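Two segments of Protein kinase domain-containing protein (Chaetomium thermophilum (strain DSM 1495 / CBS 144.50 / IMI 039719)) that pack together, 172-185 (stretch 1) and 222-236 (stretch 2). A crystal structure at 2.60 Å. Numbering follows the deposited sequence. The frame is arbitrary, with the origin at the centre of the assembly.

Stretch 1, residues 172-185: LEYLPLGDLEMLIR
Stretch 2 222-236: KPNNLLIAADGEVKL

An extended loop and a short helical segment pack against a short beta hairpin, joined by a single beta bridge, a few backbone hydrogen bonds and a run of apolar side chains. Together the two stretches bury 891 Å².

The segment from Tyr174 to Asp179 is loop; Glu181 to Arg185 is helical, with Asp179 at the N-cap. In stretch 2 a 3-10 segment at 223-224 leads into strand 226-228, a type I turn from Ala229 to Gly232, and strand 234-236. The helix axis runs at 86° to strand 226-228, 8.5 Å away at closest approach.

The register runs in opposite directions along the chains. CA atoms pair as Leu175 with Ala229 (4.2 Å), Leu177 with Ile228 (5.3 Å), Asp179 with Leu227 (4.1 Å) and Glu181 with Pro223 (4.6 Å). The bridge is at Asp179 and Leu227. Ile228 N donates to Gly178 O at 2.8 Å. Leu180 N donates weakly to Leu226 O at 3.0 Å, and Leu177 N weakly to Ile228 O at 3.4 Å. CA-H...O contacts add Leu227 CA to Gly178 O at 3.3 Å and Asp179 CA to Leu226 O at 3.0 Å.

Gly178 has phi 82° and psi -143°. Positive phi favours glycine, and a CB here would clash with Met182 SD. Asp179, chi1 p, caps the helix: its OD1 accepts from Met182 N at 3.0 Å.

Ile228 (chi1 m, chi2 t) has the largest area covered in this contact. Its CD1 lies 4.0 Å from Leu180 CD1 and 3.9 Å from Leu183 CD1, while its CB is 3.9 Å from Leu177 CB. Leu180, with chi1 off-well at -129° and chi2 p, also brings CD1 to 4.1 Å from Val234 CG2. Leu180, Leu183, Ile228 and Val234 are buried, and their apolar side chains suit the space between helix and hairpin; Leu177 joins them from the loop and remains partly exposed.

Leu175 (m, t) points toward stretch 2. Its CD1 is 3.4 Å from Leu227 CB, and its CD2 is 3.7 Å from Ala229 CB. Pro176 CG meets the small Ala230 CB at 4.0 Å. Leu177 (m, t) sends CD1 to 3.1 Å from Ala229 O, beside the turn. That turn is closed by Gly232 N to Ala229 O at 3.1 Å. At the helical end, Glu181 CB is 3.7 Å from Pro223 CB.

Glu173 and Lys235 both point toward the opposite stretch and form a salt bridge, OE2 to NZ at 3.1 Å. Its hydrogen bond is weak. The lysine chain also packs against leucine, with Lys235 CG 3.9 Å from Leu175 CD1.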

# COMPACT_ATOMS: atom_id res chain seq x y z
N LEU B 172 5.74 9.37 14.35
CA LEU B 172 6.44 8.11 14.23
C LEU B 172 7.07 7.71 15.56
O LEU B 172 7.22 8.53 16.48
CB LEU B 172 7.54 8.19 13.16
CG LEU B 172 7.08 8.50 11.74
CD1 LEU B 172 8.23 9.06 10.92
CD2 LEU B 172 6.54 7.24 11.08
N GLU B 173 7.45 6.44 15.64
CA GLU B 173 8.19 5.94 16.78
C GLU B 173 9.45 6.77 16.99
O GLU B 173 10.14 7.13 16.03
CB GLU B 173 8.56 4.47 16.57
CG GLU B 173 8.13 3.54 17.68
CD GLU B 173 8.57 2.11 17.44
OE1 GLU B 173 8.13 1.52 16.43
OE2 GLU B 173 9.35 1.58 18.26
N TYR B 174 9.75 7.08 18.24
CA TYR B 174 10.96 7.81 18.58
C TYR B 174 12.11 6.82 18.74
O TYR B 174 12.09 5.97 19.64
CB TYR B 174 10.77 8.63 19.86
CG TYR B 174 11.97 9.46 20.24
CD1 TYR B 174 12.39 10.51 19.43
CD2 TYR B 174 12.67 9.21 21.41
CE1 TYR B 174 13.48 11.28 19.78
CE2 TYR B 174 13.77 9.98 21.76
CZ TYR B 174 14.17 11.01 20.94
OH TYR B 174 15.26 11.78 21.28
N LEU B 175 13.11 6.93 17.87
CA LEU B 175 14.25 6.01 17.82
C LEU B 175 15.53 6.80 18.03
O LEU B 175 16.19 7.22 17.07
CB LEU B 175 14.28 5.27 16.48
CG LEU B 175 12.94 4.64 16.08
CD1 LEU B 175 13.02 4.02 14.69
CD2 LEU B 175 12.50 3.60 17.10
N PRO B 176 15.94 7.03 19.29
CA PRO B 176 17.03 7.98 19.55
C PRO B 176 18.44 7.42 19.34
O PRO B 176 19.38 8.22 19.26
CB PRO B 176 16.82 8.34 21.03
CG PRO B 176 16.19 7.12 21.62
CD PRO B 176 15.32 6.54 20.54
N LEU B 177 18.61 6.11 19.24
CA LEU B 177 19.94 5.52 19.18
C LEU B 177 20.53 5.47 17.77
O LEU B 177 21.50 4.75 17.55
CB LEU B 177 19.92 4.10 19.77
CG LEU B 177 19.76 4.02 21.29
CD1 LEU B 177 19.88 2.58 21.76
CD2 LEU B 177 20.79 4.88 21.99
N GLY B 178 19.95 6.20 16.83
CA GLY B 178 20.54 6.31 15.51
C GLY B 178 20.20 5.15 14.60
O GLY B 178 19.08 4.63 14.63
N ASP B 179 21.16 4.74 13.77
CA ASP B 179 20.97 3.66 12.82
C ASP B 179 22.20 2.75 12.83
O ASP B 179 23.15 2.98 13.58
CB ASP B 179 20.70 4.22 11.41
CG ASP B 179 21.77 5.18 10.95
OD1 ASP B 179 22.97 4.81 11.00
OD2 ASP B 179 21.42 6.30 10.53
N LEU B 180 22.16 1.71 12.00
CA LEU B 180 23.23 0.73 11.97
C LEU B 180 24.43 1.19 11.15
O LEU B 180 25.53 0.66 11.35
CB LEU B 180 22.71 -0.59 11.40
CG LEU B 180 23.00 -1.84 12.24
CD1 LEU B 180 22.44 -1.69 13.64
CD2 LEU B 180 22.41 -3.06 11.56
N GLU B 181 24.25 2.13 10.23
CA GLU B 181 25.39 2.61 9.45
C GLU B 181 26.40 3.32 10.34
O GLU B 181 27.60 3.05 10.27
CB GLU B 181 24.92 3.56 8.34
CG GLU B 181 25.98 3.83 7.29
CD GLU B 181 25.99 5.28 6.83
OE1 GLU B 181 25.55 5.55 5.70
OE2 GLU B 181 26.44 6.14 7.62
N MET B 182 25.92 4.21 11.21
CA MET B 182 26.83 4.98 12.05
C MET B 182 27.56 4.09 13.05
O MET B 182 28.71 4.38 13.41
CB MET B 182 26.07 6.09 12.77
CG MET B 182 24.91 5.62 13.62
SD MET B 182 23.97 6.98 14.35
CE MET B 182 23.66 8.02 12.92
N LEU B 183 26.93 3.01 13.51
CA LEU B 183 27.65 2.05 14.34
C LEU B 183 28.76 1.37 13.54
O LEU B 183 29.90 1.27 14.00
CB LEU B 183 26.69 1.00 14.90
CG LEU B 183 25.67 1.46 15.95
CD1 LEU B 183 25.01 0.25 16.58
CD2 LEU B 183 26.32 2.32 17.01
N ILE B 184 28.43 0.92 12.32
CA ILE B 184 29.42 0.25 11.48
C ILE B 184 30.56 1.20 11.14
O ILE B 184 31.74 0.80 11.13
CB ILE B 184 28.74 -0.30 10.21
CG1 ILE B 184 27.79 -1.45 10.59
CG2 ILE B 184 29.79 -0.76 9.21
CD1 ILE B 184 26.86 -1.88 9.47
N ARG B 185 30.25 2.46 10.84
CA ARG B 185 31.29 3.41 10.47
C ARG B 185 32.17 3.79 11.66
O ARG B 185 33.34 4.14 11.48
CB ARG B 185 30.68 4.67 9.87
CG ARG B 185 30.06 4.49 8.49
CD ARG B 185 29.57 5.82 7.93
NE ARG B 185 30.66 6.63 7.40
CZ ARG B 185 30.88 6.86 6.10
NH1 ARG B 185 31.91 7.61 5.73
NH2 ARG B 185 30.08 6.35 5.17
N LYS B 222 19.33 -0.82 3.35
CA LYS B 222 20.74 -0.48 3.54
C LYS B 222 20.93 -0.09 5.00
O LYS B 222 19.94 0.15 5.72
CB LYS B 222 21.17 0.65 2.60
CG LYS B 222 20.21 1.82 2.55
CD LYS B 222 20.76 2.96 1.70
CE LYS B 222 19.74 4.07 1.53
NZ LYS B 222 20.30 5.22 0.77
N PRO B 223 22.17 -0.02 5.48
CA PRO B 223 22.38 0.23 6.92
C PRO B 223 21.73 1.51 7.43
O PRO B 223 21.09 1.49 8.49
CB PRO B 223 23.91 0.27 7.04
CG PRO B 223 24.40 -0.56 5.91
CD PRO B 223 23.44 -0.31 4.78
N ASN B 224 21.87 2.62 6.71
CA ASN B 224 21.37 3.89 7.23
C ASN B 224 19.85 3.98 7.22
O ASN B 224 19.30 4.97 7.72
CB ASN B 224 21.95 5.06 6.44
CG ASN B 224 21.75 4.93 4.96
OD1 ASN B 224 22.43 4.14 4.30
ND2 ASN B 224 20.82 5.70 4.41
N ASN B 225 19.15 3.00 6.64
CA ASN B 225 17.70 2.91 6.74
C ASN B 225 17.26 1.95 7.84
O ASN B 225 16.07 1.60 7.90
CB ASN B 225 17.10 2.48 5.40
CG ASN B 225 17.16 3.58 4.36
OD1 ASN B 225 17.32 4.76 4.68
ND2 ASN B 225 17.01 3.20 3.09
N LEU B 226 18.18 1.52 8.69
CA LEU B 226 17.88 0.63 9.82
C LEU B 226 18.06 1.44 11.11
O LEU B 226 19.17 1.56 11.64
CB LEU B 226 18.79 -0.60 9.80
CG LEU B 226 18.57 -1.53 8.61
CD1 LEU B 226 19.72 -2.50 8.44
CD2 LEU B 226 17.27 -2.28 8.79
N LEU B 227 16.96 2.00 11.61
CA LEU B 227 16.99 2.82 12.81
C LEU B 227 16.90 1.95 14.06
O LEU B 227 16.42 0.81 14.02
CB LEU B 227 15.85 3.83 12.77
CG LEU B 227 15.71 4.59 11.45
CD1 LEU B 227 14.68 5.69 11.57
CD2 LEU B 227 17.05 5.17 11.02
N ILE B 228 17.37 2.50 15.18
CA ILE B 228 17.53 1.75 16.42
C ILE B 228 16.70 2.42 17.51
O ILE B 228 16.81 3.63 17.73
CB ILE B 228 19.00 1.67 16.85
CG1 ILE B 228 19.89 1.27 15.67
CG2 ILE B 228 19.17 0.65 17.96
CD1 ILE B 228 21.36 1.38 15.95
N ALA B 229 15.88 1.63 18.20
CA ALA B 229 15.05 2.14 19.28
C ALA B 229 15.86 2.29 20.57
O ALA B 229 17.01 1.88 20.67
CB ALA B 229 13.86 1.21 19.52
N ALA B 230 15.22 2.91 21.57
CA ALA B 230 15.88 3.14 22.85
C ALA B 230 16.25 1.84 23.55
O ALA B 230 17.26 1.78 24.26
CB ALA B 230 14.99 3.99 23.76
N ASP B 231 15.45 0.79 23.37
CA ASP B 231 15.72 -0.48 24.02
C ASP B 231 16.71 -1.34 23.25
O ASP B 231 17.10 -2.41 23.74
CB ASP B 231 14.42 -1.27 24.22
CG ASP B 231 13.77 -1.65 22.91
OD1 ASP B 231 14.25 -1.19 21.85
OD2 ASP B 231 12.80 -2.43 22.93
N GLY B 232 17.13 -0.92 22.06
CA GLY B 232 18.08 -1.65 21.25
C GLY B 232 17.46 -2.40 20.08
O GLY B 232 18.21 -2.96 19.27
N GLU B 233 16.14 -2.43 19.98
CA GLU B 233 15.48 -3.11 18.87
C GLU B 233 15.64 -2.29 17.59
O GLU B 233 15.39 -1.08 17.58
CB GLU B 233 13.99 -3.31 19.18
CG GLU B 233 13.25 -4.22 18.22
CD GLU B 233 13.12 -5.65 18.73
OE1 GLU B 233 12.53 -5.84 19.82
OE2 GLU B 233 13.59 -6.58 18.04
N VAL B 234 16.05 -2.95 16.51
CA VAL B 234 16.28 -2.30 15.23
C VAL B 234 14.99 -2.30 14.43
O VAL B 234 14.27 -3.30 14.37
CB VAL B 234 17.42 -2.99 14.46
CG1 VAL B 234 17.40 -2.58 13.00
CG2 VAL B 234 18.76 -2.65 15.09
N LYS B 235 14.69 -1.16 13.79
CA LYS B 235 13.47 -0.97 13.03
C LYS B 235 13.81 -0.57 11.60
O LYS B 235 14.68 0.28 11.38
CB LYS B 235 12.58 0.12 13.66
CG LYS B 235 12.57 0.16 15.19
CD LYS B 235 11.30 -0.47 15.77
CE LYS B 235 11.42 -0.64 17.28
NZ LYS B 235 10.27 -1.37 17.88
N LEU B 236 13.15 -1.20 10.63
CA LEU B 236 13.24 -0.79 9.23
C LEU B 236 12.36 0.44 9.00
O LEU B 236 11.19 0.44 9.39
CB LEU B 236 12.79 -1.94 8.33
CG LEU B 236 13.16 -1.89 6.84
CD1 LEU B 236 14.66 -1.72 6.66
CD2 LEU B 236 12.67 -3.14 6.14